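Long-range contacts in N-acylhomoserine lactone dependent regulatory protein (Burkholderia cenocepacia, PDB 5L10), which probably acts as a quorum-sensing transcription regulator of the LuxR family, this chain being the part that contains its autoinducer-binding domain, without the DNA-binding region: residues Y43-R47 / L164-A169; P63-R69 / D108-M114; L9-F13 / S155-A159; G113-S119 / L132-T138. Residue numbers count along the deposited sequence, not the author numbering.

Interaction 1 (Y43-R47 / L164-A169)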
loop_
_atom_site.group_PDB
_atom_site.type_symbol
_atom_site.label_atom_id
_atom_site.label_comp_id
_atom_site.label_asym_id
_atom_site.label_seq_id
_atom_site.Cartn_x
_atom_site.Cartn_y
_atom_site.Cartn_z
ATOM N N TYR A 43 -9.467 -1.490 11.475
ATOM C CA TYR A 43 -8.551 -0.454 11.018
ATOM C C TYR A 43 -8.344 0.567 12.124
ATOM O O TYR A 43 -9.311 1.023 12.742
ATOM C CB TYR A 43 -9.055 0.249 9.755
ATOM C CG TYR A 43 -7.942 0.980 9.042
ATOM C CD1 TYR A 43 -7.053 0.293 8.227
ATOM C CD2 TYR A 43 -7.758 2.348 9.208
ATOM C CE1 TYR A 43 -6.022 0.947 7.582
ATOM C CE2 TYR A 43 -6.727 3.013 8.565
ATOM C CZ TYR A 43 -5.863 2.305 7.752
ATOM O OH TYR A 43 -4.834 2.949 7.107
ATOM N N GLY A 44 -7.087 0.926 12.364
ATOM C CA GLY A 44 -6.770 1.914 13.372
ATOM C C GLY A 44 -5.937 3.064 12.844
ATOM O O GLY A 44 -4.905 2.851 12.201
ATOM N N LEU A 45 -6.372 4.290 13.115
ATOM C CA LEU A 45 -5.648 5.489 12.712
ATOM C C LEU A 45 -5.040 6.118 13.959
ATOM O O LEU A 45 -5.766 6.606 14.831
ATOM C CB LEU A 45 -6.571 6.468 11.990
ATOM C CG LEU A 45 -5.943 7.798 11.563
ATOM C CD1 LEU A 45 -4.776 7.579 10.608
ATOM C CD2 LEU A 45 -6.987 8.711 10.938
ATOM N N ARG A 46 -3.713 6.086 14.056
ATOM C CA ARG A 46 -2.989 6.693 15.167
ATOM C C ARG A 46 -2.316 7.964 14.668
ATOM O O ARG A 46 -1.492 7.916 13.748
ATOM C CB ARG A 46 -1.961 5.731 15.760
ATOM C CG ARG A 46 -1.494 6.139 17.147
ATOM C CD ARG A 46 -0.385 5.239 17.668
ATOM N NE ARG A 46 0.860 5.430 16.930
ATOM C CZ ARG A 46 2.060 5.080 17.384
ATOM N NH1 ARG A 46 3.138 5.291 16.641
ATOM N NH2 ARG A 46 2.183 4.528 18.584
ATOM N N ARG A 47 -2.662 9.090 15.276
ATOM C CA ARG A 47 -2.256 10.400 14.793
ATOM C C ARG A 47 -0.990 10.888 15.487
ATOM O O ARG A 47 -0.727 10.567 16.650
ATOM C CB ARG A 47 -3.390 11.402 14.991
ATOM C CG ARG A 47 -4.749 10.816 14.659
ATOM C CD ARG A 47 -5.846 11.845 14.812
ATOM N NE ARG A 47 -5.912 12.742 13.664
ATOM C CZ ARG A 47 -6.885 12.724 12.760
ATOM N NH1 ARG A 47 -7.883 11.857 12.877
ATOM N NH2 ARG A 47 -6.864 13.577 11.743
ATOM N N LEU A 164 -9.630 4.299 2.902
ATOM C CA LEU A 164 -10.232 4.403 4.227
ATOM C C LEU A 164 -9.503 5.395 5.125
ATOM O O LEU A 164 -10.128 6.305 5.675
ATOM C CB LEU A 164 -10.277 3.023 4.896
ATOM C CG LEU A 164 -10.964 2.983 6.258
ATOM C CD1 LEU A 164 -12.385 3.479 6.124
ATOM C CD2 LEU A 164 -10.943 1.581 6.825
HETATM N N MSE A 165 -8.193 5.237 5.287
HETATM C CA MSE A 165 -7.411 6.126 6.140
HETATM C C MSE A 165 -7.600 7.630 5.841
HETATM O O MSE A 165 -7.871 8.401 6.765
HETATM C CB MSE A 165 -5.923 5.756 6.057
HETATM C CG MSE A 165 -4.994 6.870 6.503
HETATM SE SE MSE A 165 -3.182 6.300 6.947
HETATM C CE MSE A 165 -2.686 5.437 5.282
ATOM N N PRO A 166 -7.476 8.059 4.575
ATOM C CA PRO A 166 -7.639 9.493 4.286
ATOM C C PRO A 166 -9.028 10.019 4.586
ATOM O O PRO A 166 -9.175 11.223 4.831
ATOM C CB PRO A 166 -7.326 9.589 2.788
ATOM C CG PRO A 166 -7.661 8.254 2.265
ATOM C CD PRO A 166 -7.232 7.301 3.333
ATOM N N ARG A 167 -10.050 9.166 4.561
ATOM C CA ARG A 167 -11.408 9.582 4.870
ATOM C C ARG A 167 -11.743 9.428 6.347
ATOM O O ARG A 167 -12.813 9.874 6.777
ATOM C CB ARG A 167 -12.397 8.798 4.006
ATOM C CG ARG A 167 -11.981 8.788 2.544
ATOM C CD ARG A 167 -13.161 8.760 1.601
ATOM N NE ARG A 167 -12.726 8.878 0.211
ATOM C CZ ARG A 167 -12.343 7.850 -0.540
ATOM N NH1 ARG A 167 -11.965 8.047 -1.795
ATOM N NH2 ARG A 167 -12.339 6.623 -0.036
ATOM N N LEU A 168 -10.857 8.807 7.122
ATOM C CA LEU A 168 -10.895 8.898 8.573
ATOM C C LEU A 168 -10.134 10.119 9.072
ATOM O O LEU A 168 -10.608 10.825 9.970
ATOM C CB LEU A 168 -10.308 7.632 9.199
ATOM C CG LEU A 168 -11.132 6.353 9.068
ATOM C CD1 LEU A 168 -10.301 5.152 9.472
ATOM C CD2 LEU A 168 -12.381 6.449 9.921
ATOM N N ALA A 169 -8.962 10.386 8.494
ATOM C CA ALA A 169 -8.162 11.524 8.931
ATOM C C ALA A 169 -8.837 12.843 8.577
ATOM O O ALA A 169 -8.900 13.762 9.403
ATOM C CB ALA A 169 -6.766 11.450 8.311
#
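In the alpha-beta-alpha sandwich of the LuxR-type autoinducer-binding domain, helices cover both faces of an antiparallel sheet; here strand 40-46 meets the last turns of helix 143-169, which lies on one of them. The short axes of 43-46 and 164-169 come within 9.3 Å at a signed crossing angle of -50°, and 380 Å² is buried. Apolar packing makes up most of the contact. Tyr43 and Leu45, two apart on the strand, both direct their CA-to-CB bonds toward the helix, while Gly44 between them takes no part. Tyr43 CB lies 3.7 Å from Leu164 CD2, and its ring carbon CD2 is 3.8 Å from Leu168 CD1, so two leucines one helical turn apart border the aromatic side chain. Leu45 offers a branched apolar end, its CD2 lying 3.9 Å from Leu168 CB and 3.8 Å from CB of the short Ala169 side chain. Met165, present as selenomethionine, adds a 4.2 Å contact from its CG to Leu45 CD1. The polar interactions are few. Tyr43 OH hydrogen-bonds to His161 one turn earlier on the same helix, which makes a tyrosine suitable in this otherwise apolar place. At the margin Arg47, whose side chain is poorly ordered, reaches the helix end, where its NH2 donates a nearly straight hydrogen bond of 3.1 Å to Ala169 O.

Interaction 2 (P63-R69 / D108-M114)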
loop_
_atom_site.group_PDB
_atom_site.type_symbol
_atom_site.label_atom_id
_atom_site.label_comp_id
_atom_site.label_asym_id
_atom_site.label_seq_id
_atom_site.Cartn_x
_atom_site.Cartn_y
_atom_site.Cartn_z
ATOM N N PRO A 63 -15.170 -7.700 18.046
ATOM C CA PRO A 63 -16.074 -7.702 19.201
ATOM C C PRO A 63 -15.998 -6.386 19.957
ATOM O O PRO A 63 -14.915 -5.858 20.217
ATOM C CB PRO A 63 -15.558 -8.865 20.054
ATOM C CG PRO A 63 -14.848 -9.741 19.101
ATOM C CD PRO A 63 -14.219 -8.821 18.110
ATOM N N ARG A 64 -17.171 -5.865 20.315
ATOM C CA ARG A 64 -17.222 -4.597 21.033
ATOM C C ARG A 64 -16.528 -4.701 22.386
ATOM O O ARG A 64 -15.849 -3.762 22.817
ATOM C CB ARG A 64 -18.675 -4.156 21.201
ATOM C CG ARG A 64 -18.850 -2.659 21.362
ATOM C CD ARG A 64 -20.291 -2.251 21.098
ATOM N NE ARG A 64 -20.890 -3.034 20.018
ATOM C CZ ARG A 64 -20.748 -2.764 18.722
ATOM N NH1 ARG A 64 -20.019 -1.726 18.332
ATOM N NH2 ARG A 64 -21.333 -3.536 17.815
ATOM N N GLU A 65 -16.676 -5.840 23.066
ATOM C CA GLU A 65 -16.063 -5.987 24.382
ATOM C C GLU A 65 -14.540 -6.005 24.295
ATOM O O GLU A 65 -13.864 -5.590 25.243
ATOM C CB GLU A 65 -16.591 -7.249 25.069
ATOM C CG GLU A 65 -15.984 -7.539 26.441
ATOM C CD GLU A 65 -16.416 -6.565 27.529
ATOM O OE1 GLU A 65 -17.331 -5.748 27.290
ATOM O OE2 GLU A 65 -15.834 -6.626 28.635
ATOM N N TRP A 66 -13.980 -6.453 23.168
ATOM C CA TRP A 66 -12.529 -6.395 23.009
ATOM C C TRP A 66 -12.043 -4.954 22.943
ATOM O O TRP A 66 -11.065 -4.590 23.605
ATOM C CB TRP A 66 -12.090 -7.153 21.761
ATOM C CG TRP A 66 -10.615 -7.021 21.506
ATOM C CD1 TRP A 66 -9.606 -7.669 22.164
ATOM C CD2 TRP A 66 -9.982 -6.185 20.529
ATOM N NE1 TRP A 66 -8.388 -7.290 21.655
ATOM C CE2 TRP A 66 -8.590 -6.382 20.650
ATOM C CE3 TRP A 66 -10.456 -5.292 19.565
ATOM C CZ2 TRP A 66 -7.670 -5.717 19.841
ATOM C CZ3 TRP A 66 -9.540 -4.634 18.762
ATOM C CH2 TRP A 66 -8.164 -4.850 18.905
ATOM N N GLU A 67 -12.705 -4.122 22.134
ATOM C CA GLU A 67 -12.328 -2.715 22.075
ATOM C C GLU A 67 -12.540 -2.036 23.421
ATOM O O GLU A 67 -11.715 -1.221 23.851
ATOM C CB GLU A 67 -13.116 -1.992 20.983
ATOM C CG GLU A 67 -12.785 -0.508 20.896
ATOM C CD GLU A 67 -13.663 0.243 19.915
ATOM O OE1 GLU A 67 -14.457 -0.404 19.198
ATOM O OE2 GLU A 67 -13.555 1.488 19.860
ATOM N N HIS A 68 -13.638 -2.370 24.108
ATOM C CA HIS A 68 -13.905 -1.785 25.419
ATOM C C HIS A 68 -12.766 -2.062 26.390
ATOM O O HIS A 68 -12.362 -1.177 27.155
ATOM C CB HIS A 68 -15.224 -2.320 25.976
ATOM C CG HIS A 68 -15.473 -1.948 27.406
ATOM N ND1 HIS A 68 -16.065 -0.759 27.776
ATOM C CD2 HIS A 68 -15.210 -2.609 28.557
ATOM C CE1 HIS A 68 -16.158 -0.705 29.093
ATOM N NE2 HIS A 68 -15.646 -1.816 29.592
ATOM N N ARG A 69 -12.232 -3.284 26.377
ATOM C CA ARG A 69 -11.102 -3.597 27.241
ATOM C C ARG A 69 -9.802 -3.042 26.680
ATOM O O ARG A 69 -8.908 -2.672 27.451
ATOM C CB ARG A 69 -11.018 -5.108 27.451
ATOM C CG ARG A 69 -12.248 -5.664 28.152
ATOM C CD ARG A 69 -12.484 -7.116 27.809
ATOM N NE ARG A 69 -11.542 -8.002 28.479
ATOM C CZ ARG A 69 -11.765 -8.563 29.662
ATOM N NH1 ARG A 69 -12.899 -8.321 30.305
ATOM N NH2 ARG A 69 -10.858 -9.365 30.202
ATOM N N ASP A 108 -6.388 -10.951 26.625
ATOM C CA ASP A 108 -7.694 -10.423 26.251
ATOM C C ASP A 108 -7.996 -10.669 24.775
ATOM O O ASP A 108 -9.139 -10.963 24.411
ATOM C CB ASP A 108 -7.760 -8.932 26.580
ATOM C CG ASP A 108 -7.834 -8.670 28.069
ATOM O OD1 ASP A 108 -8.600 -9.377 28.758
ATOM O OD2 ASP A 108 -7.128 -7.761 28.556
ATOM N N ALA A 109 -6.982 -10.555 23.914
ATOM C CA ALA A 109 -7.178 -10.821 22.492
ATOM C C ALA A 109 -7.643 -12.254 22.259
ATOM O O ALA A 109 -8.641 -12.493 21.569
ATOM C CB ALA A 109 -5.885 -10.538 21.727
ATOM N N ALA A 110 -6.932 -13.225 22.838
ATOM C CA ALA A 110 -7.308 -14.625 22.677
ATOM C C ALA A 110 -8.697 -14.909 23.237
ATOM O O ALA A 110 -9.417 -15.764 22.707
ATOM C CB ALA A 110 -6.270 -15.524 23.349
ATOM N N CYS A 111 -9.097 -14.201 24.296
ATOM C CA CYS A 111 -10.394 -14.456 24.912
ATOM C C CYS A 111 -11.561 -14.002 24.045
ATOM O O CYS A 111 -12.697 -14.413 24.301
ATOM C CB CYS A 111 -10.477 -13.770 26.276
ATOM S SG CYS A 111 -9.499 -14.547 27.586
ATOM N N PHE A 112 -11.320 -13.171 23.028
ATOM C CA PHE A 112 -12.411 -12.602 22.245
ATOM C C PHE A 112 -12.238 -12.855 20.754
ATOM O O PHE A 112 -12.781 -12.119 19.928
ATOM C CB PHE A 112 -12.553 -11.106 22.526
ATOM C CG PHE A 112 -12.995 -10.804 23.924
ATOM C CD1 PHE A 112 -14.335 -10.844 24.261
ATOM C CD2 PHE A 112 -12.071 -10.502 24.908
ATOM C CE1 PHE A 112 -14.746 -10.580 25.550
ATOM C CE2 PHE A 112 -12.473 -10.233 26.201
ATOM C CZ PHE A 112 -13.814 -10.271 26.523
ATOM N N GLY A 113 -11.499 -13.901 20.391
ATOM C CA GLY A 113 -11.362 -14.292 19.008
ATOM C C GLY A 113 -10.271 -13.584 18.234
ATOM O O GLY A 113 -9.981 -13.986 17.100
HETATM N N MSE A 114 -9.665 -12.544 18.796
HETATM C CA MSE A 114 -8.533 -11.884 18.153
HETATM C C MSE A 114 -7.293 -12.766 18.252
HETATM O O MSE A 114 -6.355 -12.436 18.975
HETATM C CB MSE A 114 -8.256 -10.525 18.799
HETATM C CG MSE A 114 -9.407 -9.528 18.749
HETATM SE SE MSE A 114 -9.720 -8.758 16.978
HETATM C CE MSE A 114 -11.307 -9.728 16.605
#
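A salt-bridge network ties helix 64-72 to the end of helix 103-111. Arg69 NH2 donates to Asp108 OD1 at 2.7 Å, and Arg69 NE adds a weak bond of 3.3 Å to the same oxygen; on its own helix, Arg69 NH1 has a long ion pair with Glu65 OE2 at 3.8 Å. A long, multidentate arginine suits this bridging of two acids. Phe112 CE2 lies over one face of the Arg69 guanidinium, 3.3 Å from its NE. Other polar groups find partners nearby: Glu67 OE1 is hydrogen-bonded to His62 NE2, and Ala110 O accepts from Arg115 NE. Met114, present as selenomethionine, lies over Trp66, its CG 3.7 Å from the centroid of the five-membered ring and its SE 4.3 Å from that of the six-membered ring, a Met-aromatic contact. Gly113 has positive phi, where a side chain would clash with the preceding carbonyl. Both helices lie beside the sheet, and Pro63, the N-cap residue, and Met114 touch Tyr40 on strand 40-46.

Interaction 3 (L9-F13 / S155-A159)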
loop_
_atom_site.group_PDB
_atom_site.type_symbol
_atom_site.label_atom_id
_atom_site.label_comp_id
_atom_site.label_asym_id
_atom_site.label_seq_id
_atom_site.Cartn_x
_atom_site.Cartn_y
_atom_site.Cartn_z
ATOM N N LEU A 9 -11.399 -9.175 -4.951
ATOM C CA LEU A 9 -10.756 -7.867 -4.919
ATOM C C LEU A 9 -11.298 -6.947 -6.004
ATOM O O LEU A 9 -11.398 -5.733 -5.791
ATOM C CB LEU A 9 -9.247 -8.030 -5.056
ATOM C CG LEU A 9 -8.623 -8.876 -3.951
ATOM C CD1 LEU A 9 -7.211 -9.271 -4.332
ATOM C CD2 LEU A 9 -8.630 -8.106 -2.652
ATOM N N HIS A 10 -11.656 -7.501 -7.163
ATOM C CA HIS A 10 -12.253 -6.680 -8.211
ATOM C C HIS A 10 -13.531 -6.012 -7.715
ATOM O O HIS A 10 -13.719 -4.804 -7.896
ATOM C CB HIS A 10 -12.519 -7.523 -9.461
ATOM C CG HIS A 10 -12.986 -6.725 -10.641
ATOM N ND1 HIS A 10 -12.138 -6.316 -11.650
ATOM C CD2 HIS A 10 -14.215 -6.265 -10.976
ATOM C CE1 HIS A 10 -12.825 -5.637 -12.552
ATOM N NE2 HIS A 10 -14.087 -5.591 -12.166
ATOM N N ASP A 11 -14.414 -6.774 -7.058
ATOM C CA ASP A 11 -15.657 -6.178 -6.568
ATOM C C ASP A 11 -15.392 -5.175 -5.454
ATOM O O ASP A 11 -16.124 -4.188 -5.322
ATOM C CB ASP A 11 -16.627 -7.258 -6.076
ATOM C CG ASP A 11 -17.119 -8.163 -7.189
ATOM O OD1 ASP A 11 -18.320 -8.511 -7.196
ATOM O OD2 ASP A 11 -16.305 -8.544 -8.051
ATOM N N CYS A 12 -14.354 -5.413 -4.651
ATOM C CA CYS A 12 -14.005 -4.487 -3.580
ATOM C C CYS A 12 -13.577 -3.139 -4.143
ATOM O O CYS A 12 -14.060 -2.090 -3.703
ATOM C CB CYS A 12 -12.893 -5.086 -2.715
ATOM S SG CYS A 12 -12.423 -4.081 -1.281
ATOM N N PHE A 13 -12.673 -3.149 -5.125
ATOM C CA PHE A 13 -12.123 -1.895 -5.623
ATOM C C PHE A 13 -13.148 -1.093 -6.412
ATOM O O PHE A 13 -13.102 0.141 -6.402
ATOM C CB PHE A 13 -10.877 -2.167 -6.461
ATOM C CG PHE A 13 -9.635 -2.306 -5.639
ATOM C CD1 PHE A 13 -8.780 -1.229 -5.460
ATOM C CD2 PHE A 13 -9.341 -3.499 -5.004
ATOM C CE1 PHE A 13 -7.642 -1.351 -4.684
ATOM C CE2 PHE A 13 -8.209 -3.624 -4.230
ATOM C CZ PHE A 13 -7.358 -2.552 -4.070
ATOM N N SER A 155 -3.238 -6.230 -1.651
ATOM C CA SER A 155 -4.271 -5.453 -2.323
ATOM C C SER A 155 -5.180 -4.761 -1.310
ATOM O O SER A 155 -5.380 -3.543 -1.369
ATOM C CB SER A 155 -5.067 -6.369 -3.250
ATOM O OG SER A 155 -6.051 -5.652 -3.960
ATOM N N LEU A 156 -5.725 -5.525 -0.357
ATOM C CA LEU A 156 -6.605 -4.946 0.658
ATOM C C LEU A 156 -5.883 -3.901 1.494
ATOM O O LEU A 156 -6.481 -2.901 1.911
ATOM C CB LEU A 156 -7.153 -6.041 1.570
ATOM C CG LEU A 156 -8.347 -6.830 1.056
ATOM C CD1 LEU A 156 -8.833 -7.797 2.127
ATOM C CD2 LEU A 156 -9.438 -5.858 0.660
ATOM N N SER A 157 -4.599 -4.130 1.769
ATOM C CA SER A 157 -3.831 -3.202 2.587
ATOM C C SER A 157 -3.657 -1.864 1.880
ATOM O O SER A 157 -3.822 -0.800 2.487
ATOM C CB SER A 157 -2.480 -3.818 2.925
ATOM O OG SER A 157 -1.705 -2.912 3.671
ATOM N N HIS A 158 -3.312 -1.900 0.591
ATOM C CA HIS A 158 -3.261 -0.673 -0.193
ATOM C C HIS A 158 -4.621 0.009 -0.220
ATOM O O HIS A 158 -4.709 1.239 -0.134
ATOM C CB HIS A 158 -2.784 -0.979 -1.616
ATOM C CG HIS A 158 -3.024 0.132 -2.593
ATOM N ND1 HIS A 158 -4.256 0.371 -3.164
ATOM C CD2 HIS A 158 -2.185 1.060 -3.113
ATOM C CE1 HIS A 158 -4.170 1.403 -3.985
ATOM N NE2 HIS A 158 -2.923 1.839 -3.973
ATOM N N ALA A 159 -5.692 -0.776 -0.332
ATOM C CA ALA A 159 -7.031 -0.203 -0.411
ATOM C C ALA A 159 -7.409 0.505 0.883
ATOM O O ALA A 159 -8.022 1.577 0.855
ATOM C CB ALA A 159 -8.049 -1.293 -0.739
#
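Two helices run side by side here, segments 9-13 and 155-159 having axes only 6° from parallel and 11.1 Å apart at closest approach. At that spacing the gap has to be filled by side chains. Phe13 is the main bump: although its CA-to-CB bond points sideways, the ring swings inward until CZ is 3.6 Å from Ala159 CB and CE2 is 3.0 Å from Ser155 OG, a hydroxyl that has a weak hydrogen bond to Ala151 O of the second subunit. Alanine and serine, one turn apart, form the shallow hollow that a flat ring can enter. His158 borders the ring edge, its ND1 4.1 Å from Phe13 CE1. One turn before Phe13, Leu9 spreads its two methyls, with CD1 3.8 Å from Ser155 CB and CD2 3.9 Å from Leu156 CG. The compact Cys12 places SG 4.0 Å from the CD2 methyl of Leu156. Helix 22-35 closes one flank, touching Cys12 and Leu156, and the second subunit packs on Leu9, Phe13, Ser155 and His158. The arrangement is that of the helical layer of a LuxR-type ligand-binding domain, here buried partly by the dimer partner.

Interaction 4 (G113-S119 / L132-T138)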
loop_
_atom_site.group_PDB
_atom_site.type_symbol
_atom_site.label_atom_id
_atom_site.label_comp_id
_atom_site.label_asym_id
_atom_site.label_seq_id
_atom_site.Cartn_x
_atom_site.Cartn_y
_atom_site.Cartn_z
ATOM N N GLY A 113 -11.499 -13.901 20.391
ATOM C CA GLY A 113 -11.362 -14.292 19.008
ATOM C C GLY A 113 -10.271 -13.584 18.234
ATOM O O GLY A 113 -9.981 -13.986 17.100
HETATM N N MSE A 114 -9.665 -12.544 18.796
HETATM C CA MSE A 114 -8.533 -11.884 18.153
HETATM C C MSE A 114 -7.293 -12.766 18.252
HETATM O O MSE A 114 -6.355 -12.436 18.975
HETATM C CB MSE A 114 -8.256 -10.525 18.799
HETATM C CG MSE A 114 -9.407 -9.528 18.749
HETATM SE SE MSE A 114 -9.720 -8.758 16.978
HETATM C CE MSE A 114 -11.307 -9.728 16.605
ATOM N N ARG A 115 -7.276 -13.879 17.522
ATOM C CA ARG A 115 -6.295 -14.933 17.756
ATOM C C ARG A 115 -5.217 -15.030 16.686
ATOM O O ARG A 115 -4.028 -15.061 17.018
ATOM C CB ARG A 115 -7.017 -16.281 17.903
ATOM C CG ARG A 115 -7.933 -16.319 19.114
ATOM C CD ARG A 115 -8.667 -17.638 19.266
ATOM N NE ARG A 115 -9.432 -17.650 20.510
ATOM C CZ ARG A 115 -10.098 -18.699 20.981
ATOM N NH1 ARG A 115 -10.108 -19.844 20.314
ATOM N NH2 ARG A 115 -10.756 -18.597 22.127
ATOM N N TYR A 116 -5.585 -15.097 15.409
ATOM C CA TYR A 116 -4.624 -15.311 14.331
ATOM C C TYR A 116 -4.765 -14.173 13.332
ATOM O O TYR A 116 -5.732 -14.128 12.561
ATOM C CB TYR A 116 -4.842 -16.671 13.676
ATOM C CG TYR A 116 -5.172 -17.741 14.683
ATOM C CD1 TYR A 116 -4.215 -18.192 15.584
ATOM C CD2 TYR A 116 -6.446 -18.288 14.746
ATOM C CE1 TYR A 116 -4.519 -19.167 16.517
ATOM C CE2 TYR A 116 -6.757 -19.265 15.673
ATOM C CZ TYR A 116 -5.792 -19.700 16.554
ATOM O OH TYR A 116 -6.101 -20.671 17.477
ATOM N N GLY A 117 -3.799 -13.261 13.340
ATOM C CA GLY A 117 -3.956 -11.974 12.698
ATOM C C GLY A 117 -2.915 -11.692 11.635
ATOM O O GLY A 117 -1.806 -12.230 11.663
ATOM N N TRP A 118 -3.295 -10.834 10.694
ATOM C CA TRP A 118 -2.417 -10.298 9.661
ATOM C C TRP A 118 -2.545 -8.783 9.752
ATOM O O TRP A 118 -3.641 -8.242 9.564
ATOM C CB TRP A 118 -2.829 -10.820 8.282
ATOM C CG TRP A 118 -1.972 -10.388 7.131
ATOM C CD1 TRP A 118 -0.975 -11.106 6.542
ATOM C CD2 TRP A 118 -2.059 -9.153 6.408
ATOM N NE1 TRP A 118 -0.423 -10.392 5.506
ATOM C CE2 TRP A 118 -1.071 -9.189 5.402
ATOM C CE3 TRP A 118 -2.871 -8.019 6.515
ATOM C CZ2 TRP A 118 -0.871 -8.131 4.507
ATOM C CZ3 TRP A 118 -2.672 -6.968 5.625
ATOM C CH2 TRP A 118 -1.680 -7.034 4.633
ATOM N N SER A 119 -1.451 -8.098 10.078
ATOM C CA SER A 119 -1.493 -6.657 10.288
ATOM C C SER A 119 -0.454 -5.955 9.425
ATOM O O SER A 119 0.690 -6.408 9.324
ATOM C CB SER A 119 -1.257 -6.307 11.760
ATOM O OG SER A 119 -2.346 -6.715 12.568
ATOM N N LEU A 132 -4.102 -1.726 9.171
ATOM C CA LEU A 132 -5.141 -2.679 8.808
ATOM C C LEU A 132 -4.813 -4.020 9.442
ATOM O O LEU A 132 -3.691 -4.520 9.303
ATOM C CB LEU A 132 -5.257 -2.836 7.291
ATOM C CG LEU A 132 -6.243 -3.924 6.841
ATOM C CD1 LEU A 132 -7.691 -3.513 7.111
ATOM C CD2 LEU A 132 -6.042 -4.276 5.374
ATOM N N THR A 133 -5.787 -4.596 10.139
ATOM C CA THR A 133 -5.601 -5.853 10.851
ATOM C C THR A 133 -6.691 -6.823 10.425
ATOM O O THR A 133 -7.882 -6.519 10.555
ATOM C CB THR A 133 -5.626 -5.627 12.365
ATOM O OG1 THR A 133 -4.510 -4.814 12.743
ATOM C CG2 THR A 133 -5.546 -6.937 13.101
ATOM N N LEU A 134 -6.284 -7.978 9.903
ATOM C CA LEU A 134 -7.200 -9.032 9.483
ATOM C C LEU A 134 -7.023 -10.219 10.418
ATOM O O LEU A 134 -5.923 -10.776 10.517
ATOM C CB LEU A 134 -6.934 -9.442 8.035
ATOM C CG LEU A 134 -6.895 -8.301 7.023
ATOM C CD1 LEU A 134 -6.592 -8.836 5.633
ATOM C CD2 LEU A 134 -8.203 -7.527 7.046
ATOM N N VAL A 135 -8.094 -10.605 11.105
ATOM C CA VAL A 135 -8.016 -11.635 12.134
ATOM C C VAL A 135 -9.029 -12.732 11.845
ATOM O O VAL A 135 -10.177 -12.454 11.480
ATOM C CB VAL A 135 -8.250 -11.053 13.543
ATOM C CG1 VAL A 135 -7.864 -12.073 14.595
ATOM C CG2 VAL A 135 -7.462 -9.772 13.728
ATOM N N ARG A 136 -8.597 -13.978 12.009
ATOM C CA ARG A 136 -9.483 -15.132 12.032
ATOM C C ARG A 136 -9.445 -15.762 13.419
ATOM O O ARG A 136 -8.435 -15.685 14.126
ATOM C CB ARG A 136 -9.093 -16.162 10.964
ATOM C CG ARG A 136 -7.634 -16.111 10.552
ATOM C CD ARG A 136 -7.415 -16.901 9.278
ATOM N NE ARG A 136 -7.579 -18.332 9.497
ATOM C CZ ARG A 136 -7.731 -19.223 8.525
ATOM N NH1 ARG A 136 -7.754 -18.826 7.261
ATOM N NH2 ARG A 136 -7.871 -20.510 8.815
ATOM N N ASP A 137 -10.559 -16.382 13.806
ATOM C CA ASP A 137 -10.715 -16.941 15.143
ATOM C C ASP A 137 -10.616 -18.457 15.182
ATOM O O ASP A 137 -10.713 -19.042 16.265
ATOM C CB ASP A 137 -12.061 -16.508 15.737
ATOM C CG ASP A 137 -13.244 -16.982 14.907
ATOM O OD1 ASP A 137 -13.028 -17.429 13.760
ATOM O OD2 ASP A 137 -14.392 -16.900 15.396
ATOM N N THR A 138 -10.423 -19.114 14.040
ATOM C CA THR A 138 -10.540 -20.565 13.953
ATOM C C THR A 138 -9.186 -21.265 13.906
ATOM O O THR A 138 -8.873 -22.081 14.778
ATOM C CB THR A 138 -11.366 -20.941 12.717
ATOM O OG1 THR A 138 -10.926 -20.155 11.599
ATOM C CG2 THR A 138 -12.853 -20.700 12.974
#
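This contact is the open end of the beta hairpin formed by strands 116-123 and 129-136, central in the antiparallel sheet of the autoinducer-binding domain. Tyr116 and Arg136 form a hydrogen-bonded pair, with Tyr116 N to Arg136 O at 3.2 Å and Arg136 N to Tyr116 O at 2.9 Å. Trp118 and Leu134 form another, with Trp118 N to Leu134 O at 2.6 Å and Leu134 N to Trp118 O at 2.7 Å. In the non-hydrogen-bonded pairs, Gly117 faces Val135 with only hydrogen on its CA, and Ser119 faces Thr133, where Ser119 OG and Thr133 OG1 share a hydrogen bond of 2.9 Å. On the opposite face Trp118 supplies a broad apolar surface, its CE3 3.9 Å from Leu134 CD1. Before the strand, Met114 centres an inverse gamma turn closed by a weak 2.7 Å bond from Arg115 N to Gly113 O, and Met114 SE lies 4.1 Å from Val135 CG2. Strands 92-95 and 40-46 flank the hairpin. Trp94 of the former hydrogen-bonds through NE1 to Ser119 OG and packs on Thr133 and Val135, whereas Trp118 and Leu134 lie against Cys153 of helix 143-169.

Along the chain, interactions 2 and 4 follow in series inside the loop closed by interaction 1, whose segments alternate with those of interaction 3. Interactions 2 and 4 share Gly113 and Met114, their centres about 11 Å apart, so the turn leaving helix 103-111 leads directly into the hairpin. Interactions 1 and 3 both use helix 143-169, centres about 17 Å apart, and both touch the second subunit. Interaction 4 meets interaction 1 through Tyr43 and Leu132 on neighbouring strands, and interaction 3 through Trp118, Leu132 and Leu134. Interactions 2 and 3, about 26 Å between centres, lie on opposite sides of the chain's centre; the sheet thus unites the two helical layers of the domain.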